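Local coordinates for protein Dot/Icm T4SS effector (Legionella pneumophila, PDB 6VVE) that acts as a Legionella effector kinase that binds ADP with manganese and is activated by host inositol hexakisphosphate, at residues V38-N42 with D43-D47; E114-F117 with F118-Y121. All coordinates share one frame; numbering follows the deposited sequence.

Contact 1 (V38-N42 with D43-D47)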
ATOM      1  N   VAL A  38      15.867  -0.753 -11.090  1.00 16.98           N
ATOM      2  CA  VAL A  38      17.164  -0.292 -10.610  1.00 15.18           C
ATOM      3  C   VAL A  38      17.199   1.227 -10.675  1.00 16.48           C
ATOM      4  O   VAL A  38      16.877   1.814 -11.715  1.00 14.87           O
ATOM      5  CB  VAL A  38      18.316  -0.889 -11.443  1.00 17.02           C
ATOM      6  CG1 VAL A  38      19.656  -0.312 -10.992  1.00 18.85           C
ATOM      7  CG2 VAL A  38      18.326  -2.406 -11.335  1.00 18.93           C
ATOM      8  N   ARG A  39      17.589   1.861  -9.566  1.00 14.92           N
ATOM      9  CA  ARG A  39      17.723   3.310  -9.514  1.00 15.30           C
ATOM     10  C   ARG A  39      19.193   3.697  -9.560  1.00 17.42           C
ATOM     11  O   ARG A  39      20.074   2.932  -9.152  1.00 17.60           O
ATOM     12  CB  ARG A  39      17.067   3.883  -8.259  1.00 15.85           C
ATOM     13  CG  ARG A  39      17.716   3.485  -6.949  1.00 15.96           C
ATOM     14  CD  ARG A  39      17.025   4.161  -5.767  1.00 42.08           C
ATOM     15  NE  ARG A  39      17.736   3.954  -4.506  1.00 17.31           N
ATOM     16  CZ  ARG A  39      18.726   4.724  -4.072  1.00 19.10           C
ATOM     17  NH1 ARG A  39      19.127   5.763  -4.791  1.00 22.13           N
ATOM     18  NH2 ARG A  39      19.317   4.458  -2.915  1.00 22.76           N
ATOM     19  N   PHE A  40      19.451   4.902 -10.067  1.00 21.01           N
ATOM     20  CA  PHE A  40      20.802   5.384 -10.312  1.00 20.87           C
ATOM     21  C   PHE A  40      21.037   6.704  -9.596  1.00 21.34           C
ATOM     22  O   PHE A  40      20.122   7.517  -9.448  1.00 20.46           O
ATOM     23  CB  PHE A  40      21.054   5.582 -11.818  1.00 23.13           C
ATOM     24  CG  PHE A  40      21.022   4.309 -12.613  1.00 22.73           C
ATOM     25  CD1 PHE A  40      19.824   3.653 -12.857  1.00 18.76           C
ATOM     26  CD2 PHE A  40      22.194   3.765 -13.118  1.00 23.61           C
ATOM     27  CE1 PHE A  40      19.791   2.487 -13.579  1.00 18.35           C
ATOM     28  CE2 PHE A  40      22.167   2.588 -13.850  1.00 22.14           C
ATOM     29  CZ  PHE A  40      20.967   1.949 -14.079  1.00 19.76           C
ATOM     30  N   GLU A  41      22.282   6.908  -9.154  1.00 21.68           N
ATOM     31  CA  GLU A  41      22.750   8.194  -8.664  1.00 28.10           C
ATOM     32  C   GLU A  41      24.115   8.461  -9.281  1.00 27.74           C
ATOM     33  O   GLU A  41      24.972   7.568  -9.321  1.00 25.73           O
ATOM     34  CB  GLU A  41      22.859   8.232  -7.133  1.00 23.79           C
ATOM     35  CG  GLU A  41      21.559   7.993  -6.398  1.00 22.31           C
ATOM     36  CD  GLU A  41      21.727   8.107  -4.883  1.00 23.36           C
ATOM     37  OE1 GLU A  41      22.577   8.892  -4.444  1.00 26.46           O
ATOM     38  OE2 GLU A  41      21.010   7.411  -4.138  1.00 22.51           O
ATOM     39  N   ASN A  42      24.319   9.689  -9.752  1.00 33.06           N
ATOM     40  CA  ASN A  42      25.601  10.093 -10.324  1.00 40.95           C
ATOM     41  C   ASN A  42      26.040   9.123 -11.414  1.00 33.28           C
ATOM     42  O   ASN A  42      27.197   8.717 -11.480  1.00 30.39           O
ATOM     43  CB  ASN A  42      26.668  10.209  -9.236  1.00 44.73           C
ATOM     44  CG  ASN A  42      26.287  11.201  -8.150  1.00 46.53           C
ATOM     45  OD1 ASN A  42      25.737  12.268  -8.434  1.00 45.31           O
ATOM     46  ND2 ASN A  42      26.565  10.847  -6.896  1.00 48.66           N
ATOM     47  N   ASP A  43      25.088   8.732 -12.260  1.00 42.96           N
ATOM     48  CA  ASP A  43      25.337   7.886 -13.432  1.00 43.92           C
ATOM     49  C   ASP A  43      25.810   6.480 -13.062  1.00 41.43           C
ATOM     50  O   ASP A  43      26.475   5.821 -13.866  1.00 46.49           O
ATOM     51  CB  ASP A  43      26.365   8.536 -14.377  1.00 44.69           C
ATOM     52  CG  ASP A  43      25.883   9.851 -14.949  1.00 45.99           C
ATOM     53  OD1 ASP A  43      24.689   9.939 -15.318  1.00 48.55           O
ATOM     54  OD2 ASP A  43      26.695  10.795 -15.024  1.00 49.07           O
ATOM     55  N   GLU A  44      25.488   6.001 -11.865  1.00 30.62           N
ATOM     56  CA  GLU A  44      25.902   4.677 -11.423  1.00 34.09           C
ATOM     57  C   GLU A  44      24.727   3.936 -10.806  1.00 31.26           C
ATOM     58  O   GLU A  44      23.862   4.557 -10.179  1.00 29.75           O
ATOM     59  CB  GLU A  44      27.032   4.772 -10.389  1.00 40.67           C
ATOM     60  CG  GLU A  44      28.299   5.434 -10.899  1.00 47.49           C
ATOM     61  CD  GLU A  44      29.116   4.523 -11.789  1.00 48.97           C
ATOM     62  OE1 GLU A  44      28.636   3.412 -12.105  1.00 47.90           O
ATOM     63  OE2 GLU A  44      30.241   4.915 -12.166  1.00 51.64           O
ATOM     64  N   PRO A  45      24.671   2.608 -10.958  1.00 31.11           N
ATOM     65  CA  PRO A  45      23.593   1.844 -10.310  1.00 27.98           C
ATOM     66  C   PRO A  45      23.800   1.842  -8.802  1.00 26.43           C
ATOM     67  O   PRO A  45      24.901   1.572  -8.316  1.00 24.24           O
ATOM     68  CB  PRO A  45      23.725   0.435 -10.906  1.00 28.70           C
ATOM     69  CG  PRO A  45      24.907   0.479 -11.864  1.00 29.38           C
ATOM     70  CD  PRO A  45      25.690   1.726 -11.561  1.00 30.15           C
HETATM   71  N   MSE A  46      22.734   2.139  -8.068  1.00 29.71           N
HETATM   72  CA  MSE A  46      22.832   2.272  -6.623  0.50 30.20           C
HETATM   73  C   MSE A  46      22.077   1.184  -5.871  1.00 29.25           C
HETATM   74  O   MSE A  46      22.610   0.590  -4.932  1.00 25.01           O
HETATM   75  CB  MSE A  46      22.312   3.644  -6.178  0.50 28.84           C
HETATM   76  CG  MSE A  46      23.146   4.822  -6.656  0.50 30.49           C
HETATM   77 SE   MSE A  46      25.022   4.726  -6.117  0.50 31.71          SE
HETATM   78  CE  MSE A  46      24.761   4.308  -4.218  0.50 32.86           C
ATOM     79  N   ASP A  47      20.842   0.912  -6.277  1.00 19.34           N
ATOM     80  CA  ASP A  47      20.032  -0.072  -5.570  1.00 18.83           C
ATOM     81  C   ASP A  47      18.982  -0.623  -6.519  1.00 17.30           C
ATOM     82  O   ASP A  47      18.760  -0.089  -7.610  1.00 17.54           O
ATOM     83  CB  ASP A  47      19.387   0.548  -4.322  1.00 18.75           C
ATOM     84  CG  ASP A  47      19.020  -0.477  -3.284  1.00 19.35           C
ATOM     85  OD1 ASP A  47      19.258  -1.686  -3.520  1.00 19.85           O
ATOM     86  OD2 ASP A  47      18.497  -0.065  -2.227  1.00 19.43           O
TER

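Contact 2 (E114-F117 with F118-Y121)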
ATOM      1  N   GLU A 114       9.494   4.439  -7.029  1.00 10.23           N
ATOM      2  CA  GLU A 114       9.953   5.164  -5.848  1.00 10.36           C
ATOM      3  C   GLU A 114       9.253   4.656  -4.596  1.00 14.34           C
ATOM      4  O   GLU A 114       9.877   4.497  -3.541  1.00 10.00           O
ATOM      5  CB  GLU A 114       9.713   6.661  -6.029  1.00 11.35           C
ATOM      6  CG  GLU A 114      10.515   7.277  -7.173  1.00 12.35           C
ATOM      7  CD  GLU A 114      10.200   8.740  -7.381  1.00 15.06           C
ATOM      8  OE1 GLU A 114       9.018   9.119  -7.277  1.00 14.31           O
ATOM      9  OE2 GLU A 114      11.144   9.524  -7.625  1.00 20.06           O
ATOM     10  N   GLN A 115       7.951   4.381  -4.696  1.00 10.80           N
ATOM     11  CA  GLN A 115       7.216   3.889  -3.536  1.00 13.07           C
ATOM     12  C   GLN A 115       7.675   2.488  -3.158  1.00 13.82           C
ATOM     13  O   GLN A 115       7.754   2.152  -1.971  1.00 10.41           O
ATOM     14  CB  GLN A 115       5.713   3.930  -3.820  1.00 14.77           C
ATOM     15  CG  GLN A 115       5.177   5.366  -3.905  1.00  8.64           C
ATOM     16  CD  GLN A 115       3.803   5.449  -4.528  1.00 12.15           C
ATOM     17  OE1 GLN A 115       3.111   4.443  -4.695  1.00 12.65           O
ATOM     18  NE2 GLN A 115       3.394   6.659  -4.874  1.00 11.41           N
ATOM     19  N   GLN A 116       7.986   1.658  -4.154  1.00 12.23           N
ATOM     20  CA  GLN A 116       8.564   0.349  -3.870  1.00 10.18           C
ATOM     21  C   GLN A 116       9.865   0.490  -3.085  1.00 10.48           C
ATOM     22  O   GLN A 116      10.110  -0.261  -2.131  1.00 10.85           O
ATOM     23  CB  GLN A 116       8.806  -0.409  -5.172  1.00 12.40           C
ATOM     24  CG  GLN A 116       9.152  -1.885  -4.990  1.00 16.79           C
ATOM     25  CD  GLN A 116       7.912  -2.757  -4.832  1.00 14.88           C
ATOM     26  OE1 GLN A 116       7.114  -2.565  -3.919  1.00 17.80           O
ATOM     27  NE2 GLN A 116       7.741  -3.704  -5.739  1.00 14.31           N
ATOM     28  N   PHE A 117      10.711   1.450  -3.466  1.00  9.68           N
ATOM     29  CA  PHE A 117      11.956   1.657  -2.729  1.00 13.08           C
ATOM     30  C   PHE A 117      11.684   2.111  -1.299  1.00 10.44           C
ATOM     31  O   PHE A 117      12.362   1.676  -0.361  1.00 11.17           O
ATOM     32  CB  PHE A 117      12.847   2.677  -3.444  1.00 14.34           C
ATOM     33  CG  PHE A 117      13.731   2.067  -4.496  1.00 14.23           C
ATOM     34  CD1 PHE A 117      14.923   1.450  -4.138  1.00 19.73           C
ATOM     35  CD2 PHE A 117      13.371   2.100  -5.831  1.00 19.32           C
ATOM     36  CE1 PHE A 117      15.743   0.883  -5.096  1.00 13.50           C
ATOM     37  CE2 PHE A 117      14.178   1.526  -6.794  1.00 12.11           C
ATOM     38  CZ  PHE A 117      15.366   0.915  -6.428  1.00 13.13           C
ATOM     39  N   PHE A 118      10.700   2.992  -1.112  1.00 15.06           N
ATOM     40  CA  PHE A 118      10.293   3.360   0.240  1.00 13.25           C
ATOM     41  C   PHE A 118       9.911   2.120   1.040  1.00 13.19           C
ATOM     42  O   PHE A 118      10.362   1.936   2.177  1.00 15.56           O
ATOM     43  CB  PHE A 118       9.123   4.345   0.195  1.00 13.26           C
ATOM     44  CG  PHE A 118       8.531   4.639   1.549  1.00 16.74           C
ATOM     45  CD1 PHE A 118       7.563   3.804   2.099  1.00 17.86           C
ATOM     46  CD2 PHE A 118       8.946   5.744   2.272  1.00 16.03           C
ATOM     47  CE1 PHE A 118       7.033   4.063   3.344  1.00 18.87           C
ATOM     48  CE2 PHE A 118       8.408   6.011   3.524  1.00 15.84           C
ATOM     49  CZ  PHE A 118       7.454   5.172   4.055  1.00 18.44           C
ATOM     50  N   LEU A 119       9.081   1.249   0.448  1.00 13.79           N
ATOM     51  CA  LEU A 119       8.657   0.043   1.145  1.00 15.53           C
ATOM     52  C   LEU A 119       9.849  -0.828   1.513  1.00 19.58           C
ATOM     53  O   LEU A 119       9.926  -1.341   2.638  1.00 21.56           O
ATOM     54  CB  LEU A 119       7.664  -0.742   0.287  1.00 14.01           C
ATOM     55  CG  LEU A 119       6.325  -0.079  -0.002  1.00 13.78           C
ATOM     56  CD1 LEU A 119       5.476  -0.978  -0.932  1.00 14.72           C
ATOM     57  CD2 LEU A 119       5.575   0.230   1.271  1.00 15.02           C
ATOM     58  N   LYS A 120      10.792  -1.001   0.582  1.00 14.74           N
ATOM     59  CA  LYS A 120      11.976  -1.799   0.875  1.00 16.47           C
ATOM     60  C   LYS A 120      12.775  -1.201   2.026  1.00 15.28           C
ATOM     61  O   LYS A 120      13.188  -1.915   2.949  1.00 17.49           O
ATOM     62  CB  LYS A 120      12.846  -1.932  -0.378  1.00 20.67           C
ATOM     63  CG  LYS A 120      14.136  -2.703  -0.147  1.00 25.26           C
ATOM     64  CD  LYS A 120      14.946  -2.851  -1.423  1.00 29.98           C
ATOM     65  CE  LYS A 120      16.325  -3.431  -1.128  1.00 34.56           C
ATOM     66  NZ  LYS A 120      17.074  -3.766  -2.371  1.00 37.69           N
ATOM     67  N   TYR A 121      13.012   0.111   1.984  1.00 17.25           N
ATOM     68  CA  TYR A 121      13.814   0.769   3.005  1.00 19.46           C
ATOM     69  C   TYR A 121      13.126   0.810   4.365  1.00 24.27           C
ATOM     70  O   TYR A 121      13.764   1.215   5.348  1.00 25.67           O
ATOM     71  CB  TYR A 121      14.160   2.188   2.553  1.00 19.96           C
ATOM     72  CG  TYR A 121      15.034   2.236   1.306  1.00 20.90           C
ATOM     73  CD1 TYR A 121      15.778   1.140   0.914  1.00 24.52           C
ATOM     74  CD2 TYR A 121      15.100   3.381   0.523  1.00 21.36           C
ATOM     75  CE1 TYR A 121      16.576   1.182  -0.224  1.00 25.31           C
ATOM     76  CE2 TYR A 121      15.892   3.440  -0.604  1.00 20.72           C
ATOM     77  CZ  TYR A 121      16.629   2.340  -0.976  1.00 21.98           C
ATOM     78  OH  TYR A 121      17.418   2.378  -2.104  1.00 20.36           O
TER

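Contact 1 (V38-N42 with D43-D47)
R39 and D47 pair through the backbone at the open end of this hairpin: R39 N donates to D47 O at 3.0 Å. M46 N in turn donates to R39 O. E41 and E44 close the other end with two bonds, E41 N to E44 O and E44 N to E41 O. On the face shared by R39, E41 and D47, R39 NH1 meets E41 OE2 at 2.6 Å in a salt bridge. The carboxylate uses its anti lone pair, and OE2 lies in the guanidinium plane. M46 CB lies over one face of that guanidinium. The R39 chain starts with CG between its backbone N and carbonyl carbon (chi1 66°) and then runs extended, which carries NE to 3.8 Å from D47 CB. The D47 carboxylate is turned to K120 and Y121 of helix 102-121. M46, a selenomethionine, has CG beside its backbone N (chi1 -66°). This sets CG 3.5 Å from E41 CB, and the two chains cross at about a right angle. P45 serves the other side: its CB lies 4.0 Å from F40 CE2 and 4.1 Å from V38 CG1. V38 and P45 lie side by side there, and I5 of helix 5-8 touches both. M46 and D47 both face R39, so the strand pairing carries a classic beta bulge. A type I' turn from E41 to E44, with N42 and D43 at its corners, completes a tight antiparallel beta hairpin.

Contact 2 (E114-F117 with F118-Y121)
F117 and Y121, one helical turn apart, lie side by side and point the same way. Their ring planes stand at 54° with centroids 5.8 Å apart, an oblique pairing. The touching atoms are F117 CD1 and the phenol end of Y121, with CD1 to OH at 3.4 Å and CD1 to CZ at 3.7 Å. Y121 has CG anti to its own carbonyl carbon (chi1 -64°), which sends the ring back along the helix toward F117. The same ring covers the F117 carbonyl: F117 O lies over one face, offset toward the rim, 3.2 Å from Y121 CG. That oxygen also accepts the bond from Y121 N at 2.9 Å. Three further i to i+4 bonds run alongside, from F118 N to E114 O, L119 N to Q115 O and K120 N to Q116 O.

The other side chains fan out round the helix. Q116 bends at chi2, and its OE1 comes to 3.8 Å from L119 CD1 as the two chains cross. L119 CG packs on Q115 O at 3.3 Å. F118 CB also sits against Q115 O, but its ring leads away to stack on H122 and meet Y177. K120 is extended throughout (chi1 178°), and this takes NZ to D47 and the carbonyl of Y48. K120 also makes a cation-pi contact with Y48.

The buried part mixes F117 and L119 with two glutamines, Q115 and Q116. The Q115 amide oxygen is satisfied by the backbone N of F210. Y121 OH is held by D47 and R39, which should fix the place of the phenol. The charge of K120 probably offsets that of D47, its salt-bridge partner.

Overall arrangement
From the N terminus, the chain enters contact 1 on strand 34-41, turns at once and leaves on strand 44-53. This closes a small hairpin loop at the edge of the antiparallel sheet that also holds 26-30. The chain then builds strands 74-78, 82-88 and 91-96 before helix 102-121, whose last turns form contact 2. The two contacts follow in series and neither nest nor cross. The centres of contact 1 and contact 2 are about 15 Å apart, yet their side chains touch. Y121 OH lies 2.7 Å from D47 OD2 and 2.9 Å from R39 NE, both probable hydrogen bonds. F117 CZ packs 3.5 Å from R39 CG. The N-terminal sheet is thereby tied to helix 102-121.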